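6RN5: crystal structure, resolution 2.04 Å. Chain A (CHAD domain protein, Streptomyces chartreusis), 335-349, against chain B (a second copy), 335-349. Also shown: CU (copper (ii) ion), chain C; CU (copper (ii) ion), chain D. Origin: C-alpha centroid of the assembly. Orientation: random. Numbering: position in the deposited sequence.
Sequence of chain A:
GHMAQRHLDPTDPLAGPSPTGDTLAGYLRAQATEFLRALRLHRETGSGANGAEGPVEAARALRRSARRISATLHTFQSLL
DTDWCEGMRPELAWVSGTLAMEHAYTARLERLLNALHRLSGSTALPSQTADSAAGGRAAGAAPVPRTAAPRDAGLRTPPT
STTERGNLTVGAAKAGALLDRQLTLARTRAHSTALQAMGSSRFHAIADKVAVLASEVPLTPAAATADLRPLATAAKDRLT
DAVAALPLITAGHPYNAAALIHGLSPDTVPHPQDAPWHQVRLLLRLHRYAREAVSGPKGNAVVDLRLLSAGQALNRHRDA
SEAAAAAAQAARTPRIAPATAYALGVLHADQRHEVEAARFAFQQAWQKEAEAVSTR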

# COMPACT_ATOMS: atom_id res chain seq x y z
N ARG A 335 6.16 -21.16 -15.21
CA ARG A 335 5.20 -20.97 -16.31
C ARG A 335 3.96 -20.10 -15.99
O ARG A 335 3.01 -20.10 -16.72
CB ARG A 335 4.76 -22.33 -16.91
CG ARG A 335 5.85 -23.09 -17.71
CD ARG A 335 5.27 -24.35 -18.38
NE ARG A 335 4.62 -25.09 -17.31
CZ ARG A 335 3.31 -25.26 -17.11
NH1 ARG A 335 2.40 -24.85 -18.00
NH2 ARG A 335 2.93 -25.93 -16.01
N ILE A 336 3.96 -19.30 -14.94
CA ILE A 336 2.80 -18.44 -14.80
C ILE A 336 2.98 -17.24 -15.70
O ILE A 336 4.09 -16.83 -15.99
CB ILE A 336 2.52 -18.00 -13.35
CG1 ILE A 336 3.75 -17.27 -12.74
CG2 ILE A 336 2.07 -19.23 -12.57
CD1 ILE A 336 3.47 -16.71 -11.36
N ALA A 337 1.84 -16.71 -16.13
CA ALA A 337 1.77 -15.50 -16.97
C ALA A 337 2.22 -14.26 -16.17
O ALA A 337 2.04 -14.22 -14.98
CB ALA A 337 0.32 -15.32 -17.46
N PRO A 338 2.81 -13.24 -16.85
CA PRO A 338 3.19 -11.98 -16.19
C PRO A 338 2.02 -11.32 -15.44
O PRO A 338 2.21 -10.81 -14.35
CB PRO A 338 3.65 -11.11 -17.35
CG PRO A 338 4.24 -12.11 -18.30
CD PRO A 338 3.27 -13.27 -18.25
N ALA A 339 0.82 -11.33 -16.02
CA ALA A 339 -0.31 -10.72 -15.40
C ALA A 339 -0.64 -11.41 -14.06
O ALA A 339 -1.10 -10.77 -13.11
CB ALA A 339 -1.51 -10.77 -16.34
N THR A 340 -0.39 -12.72 -13.99
CA THR A 340 -0.66 -13.47 -12.77
C THR A 340 0.37 -13.07 -11.71
O THR A 340 0.02 -12.77 -10.59
CB THR A 340 -0.61 -14.96 -13.09
OG1 THR A 340 -1.61 -15.23 -14.07
CG2 THR A 340 -0.87 -15.79 -11.86
N ALA A 341 1.64 -13.01 -12.09
CA ALA A 341 2.68 -12.60 -11.15
C ALA A 341 2.46 -11.16 -10.68
O ALA A 341 2.77 -10.79 -9.54
CB ALA A 341 4.03 -12.77 -11.80
N TYR A 342 1.94 -10.34 -11.56
CA TYR A 342 1.72 -8.94 -11.23
C TYR A 342 0.66 -8.85 -10.19
O TYR A 342 0.83 -8.14 -9.22
CB TYR A 342 1.34 -8.20 -12.51
CG TYR A 342 0.90 -6.74 -12.42
CD1 TYR A 342 -0.41 -6.39 -12.02
CD2 TYR A 342 1.75 -5.73 -12.83
CE1 TYR A 342 -0.82 -5.07 -12.00
CE2 TYR A 342 1.35 -4.41 -12.84
CZ TYR A 342 0.07 -4.09 -12.43
OH TYR A 342 -0.28 -2.78 -12.42
N ALA A 343 -0.42 -9.61 -10.33
CA ALA A 343 -1.44 -9.62 -9.33
C ALA A 343 -0.91 -10.09 -7.97
O ALA A 343 -1.31 -9.58 -6.94
CB ALA A 343 -2.60 -10.51 -9.75
N LEU A 344 -0.07 -11.11 -8.00
CA LEU A 344 0.47 -11.67 -6.80
C LEU A 344 1.39 -10.69 -6.11
O LEU A 344 1.43 -10.67 -4.90
CB LEU A 344 1.22 -12.96 -7.11
CG LEU A 344 0.35 -14.12 -7.59
CD1 LEU A 344 1.27 -15.24 -8.09
CD2 LEU A 344 -0.51 -14.61 -6.46
N GLY A 345 2.13 -9.89 -6.88
CA GLY A 345 2.91 -8.78 -6.29
C GLY A 345 2.09 -7.78 -5.47
O GLY A 345 2.50 -7.36 -4.39
N VAL A 346 0.91 -7.43 -6.00
CA VAL A 346 0.00 -6.52 -5.35
C VAL A 346 -0.52 -7.14 -4.06
O VAL A 346 -0.59 -6.50 -3.00
CB VAL A 346 -1.20 -6.20 -6.27
CG1 VAL A 346 -2.20 -5.31 -5.59
CG2 VAL A 346 -0.74 -5.48 -7.53
N LEU A 347 -0.91 -8.40 -4.17
CA LEU A 347 -1.45 -9.16 -3.05
C LEU A 347 -0.45 -9.37 -1.90
O LEU A 347 -0.81 -9.28 -0.75
CB LEU A 347 -1.94 -10.48 -3.58
CG LEU A 347 -2.63 -11.44 -2.67
CD1 LEU A 347 -3.85 -10.76 -2.07
CD2 LEU A 347 -3.01 -12.64 -3.53
N HIS A 348 0.79 -9.66 -2.22
CA HIS A 348 1.84 -9.69 -1.21
C HIS A 348 1.98 -8.36 -0.52
O HIS A 348 2.10 -8.31 0.70
CB HIS A 348 3.18 -10.11 -1.83
CG HIS A 348 4.35 -9.95 -0.91
ND1 HIS A 348 5.09 -8.79 -0.86
CD2 HIS A 348 4.90 -10.80 -0.00
CE1 HIS A 348 6.06 -8.94 0.04
NE2 HIS A 348 5.95 -10.15 0.58
N ALA A 349 1.94 -7.27 -1.29
CA ALA A 349 2.09 -5.94 -0.73
C ALA A 349 0.92 -5.59 0.18
O ALA A 349 1.10 -5.11 1.32
CB ALA A 349 2.21 -4.92 -1.87
N ARG B 335 7.19 -11.14 -23.26
CA ARG B 335 8.38 -11.90 -22.83
C ARG B 335 9.05 -11.40 -21.53
O ARG B 335 10.16 -11.76 -21.24
CB ARG B 335 9.42 -12.00 -23.97
CG ARG B 335 9.02 -12.90 -25.16
CD ARG B 335 10.18 -13.05 -26.17
NE ARG B 335 10.58 -11.69 -26.50
CZ ARG B 335 11.69 -11.05 -26.14
NH1 ARG B 335 12.69 -11.67 -25.49
NH2 ARG B 335 11.82 -9.76 -26.50
N ILE B 336 8.40 -10.61 -20.69
CA ILE B 336 9.07 -10.32 -19.45
C ILE B 336 8.88 -11.47 -18.50
O ILE B 336 7.89 -12.18 -18.57
CB ILE B 336 8.63 -8.99 -18.80
CG1 ILE B 336 7.10 -8.99 -18.54
CG2 ILE B 336 9.12 -7.85 -19.68
CD1 ILE B 336 6.64 -7.76 -17.78
N ALA B 337 9.87 -11.62 -17.62
CA ALA B 337 9.86 -12.65 -16.56
C ALA B 337 8.77 -12.34 -15.51
O ALA B 337 8.46 -11.19 -15.30
CB ALA B 337 11.25 -12.68 -15.89
N PRO B 338 8.19 -13.38 -14.86
CA PRO B 338 7.21 -13.18 -13.79
C PRO B 338 7.73 -12.27 -12.66
O PRO B 338 6.98 -11.45 -12.16
CB PRO B 338 6.97 -14.60 -13.27
CG PRO B 338 7.14 -15.44 -14.51
CD PRO B 338 8.33 -14.81 -15.20
N ALA B 339 8.99 -12.42 -12.28
CA ALA B 339 9.55 -11.63 -11.22
C ALA B 339 9.54 -10.13 -11.60
O ALA B 339 9.37 -9.26 -10.74
CB ALA B 339 10.96 -12.10 -10.90
N THR B 340 9.71 -9.85 -12.89
CA THR B 340 9.72 -8.47 -13.36
C THR B 340 8.30 -7.92 -13.29
O THR B 340 8.08 -6.84 -12.77
CB THR B 340 10.28 -8.44 -14.79
OG1 THR B 340 11.61 -8.96 -14.75
CG2 THR B 340 10.30 -7.04 -15.33
N ALA B 341 7.32 -8.68 -13.75
CA ALA B 341 5.93 -8.24 -13.68
C ALA B 341 5.48 -8.07 -12.23
O ALA B 341 4.67 -7.21 -11.89
CB ALA B 341 5.06 -9.23 -14.40
N TYR B 342 6.01 -8.90 -11.36
CA TYR B 342 5.62 -8.84 -9.95
C TYR B 342 6.12 -7.57 -9.37
O TYR B 342 5.39 -6.90 -8.69
CB TYR B 342 6.21 -10.07 -9.25
CG TYR B 342 6.09 -10.18 -7.73
CD1 TYR B 342 6.97 -9.47 -6.88
CD2 TYR B 342 5.19 -11.06 -7.17
CE1 TYR B 342 6.89 -9.63 -5.50
CE2 TYR B 342 5.11 -11.24 -5.80
CZ TYR B 342 5.97 -10.53 -4.98
OH TYR B 342 5.85 -10.71 -3.64
N ALA B 343 7.36 -7.19 -9.68
CA ALA B 343 7.86 -5.94 -9.20
C ALA B 343 7.05 -4.75 -9.70
O ALA B 343 6.83 -3.78 -8.98
CB ALA B 343 9.31 -5.75 -9.62
N LEU B 344 6.65 -4.80 -10.96
CA LEU B 344 5.90 -3.75 -11.56
C LEU B 344 4.53 -3.63 -10.95
O LEU B 344 4.02 -2.53 -10.83
CB LEU B 344 5.78 -3.98 -13.07
CG LEU B 344 7.09 -3.89 -13.85
CD1 LEU B 344 6.84 -4.38 -15.27
CD2 LEU B 344 7.55 -2.45 -13.86
N GLY B 345 3.92 -4.75 -10.57
CA GLY B 345 2.67 -4.72 -9.78
C GLY B 345 2.75 -3.93 -8.47
O GLY B 345 1.85 -3.16 -8.14
N VAL B 346 3.86 -4.12 -7.75
CA VAL B 346 4.11 -3.44 -6.51
C VAL B 346 4.28 -1.94 -6.76
O VAL B 346 3.73 -1.09 -6.05
CB VAL B 346 5.41 -3.97 -5.85
CG1 VAL B 346 5.73 -3.23 -4.58
CG2 VAL B 346 5.25 -5.45 -5.48
N LEU B 347 5.06 -1.64 -7.79
CA LEU B 347 5.34 -0.26 -8.17
C LEU B 347 4.11 0.53 -8.63
O LEU B 347 3.95 1.68 -8.30
CB LEU B 347 6.39 -0.29 -9.25
CG LEU B 347 6.95 0.99 -9.78
CD1 LEU B 347 7.56 1.78 -8.63
CD2 LEU B 347 7.98 0.59 -10.82
N HIS B 348 3.24 -0.10 -9.40
CA HIS B 348 1.96 0.50 -9.73
C HIS B 348 1.15 0.79 -8.49
O HIS B 348 0.57 1.86 -8.38
CB HIS B 348 1.17 -0.40 -10.68
CG HIS B 348 -0.25 0.04 -10.89
ND1 HIS B 348 -1.29 -0.41 -10.10
CD2 HIS B 348 -0.80 0.89 -11.79
CE1 HIS B 348 -2.42 0.14 -10.53
NE2 HIS B 348 -2.15 0.95 -11.54
N ALA B 349 1.12 -0.15 -7.55
CA ALA B 349 0.36 0.01 -6.33
C ALA B 349 0.92 1.15 -5.48
O ALA B 349 0.18 2.03 -4.99
CB ALA B 349 0.37 -1.30 -5.55
CU CU C . 7.51 -10.84 1.71
CU CU D . -3.71 1.64 -12.66

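Two copies of one helix, related by an exact two-fold axis, pack so tightly that Tyr342(A) CA lies 4.1 Å from Tyr342(B) CA; the helix axes approach to 6.8 Å and cross at -46°, and no hydrogen bond spans the contact. Small residues permit this closeness. At Gly345(A) a CB would fall 2.5 Å from Tyr342(B) O, a clash, and the bare CA instead lies over one face of the Tyr342(B) ring, 3.5 Å from its centroid, in a CH-pi contact. The symmetric pair repeats it. The CA-to-CB bond of each tyrosine points sideways, and chi1 t (173°) brings the ring end nearer the partner: Tyr342(A) sits among Ala341(B), Leu344(B), Gly345(B) and His348(B), with the largest area covered on its stretch, 91 Å². Tyr342(A) OH ends over one face of the His348(B) ring, 3.2 Å from His348(B) CG, while His348(B) NE2 binds CU of chain D at 2.0 Å, with further ligands elsewhere in the structure. Ala341(A) points toward the partner, its methyl CB reaching 3.3 Å from Pro338(B) O and 3.8 Å from Pro338(B) CB; Ala341(A) O also receives a CA-H...O contact from Tyr342(B) CA at 3.5 Å. Toward the N-terminal end, Ile336(A) CG1 meets Pro338(B) CB at 4.2 Å. Altogether 725 Å² is buried, both sides summed.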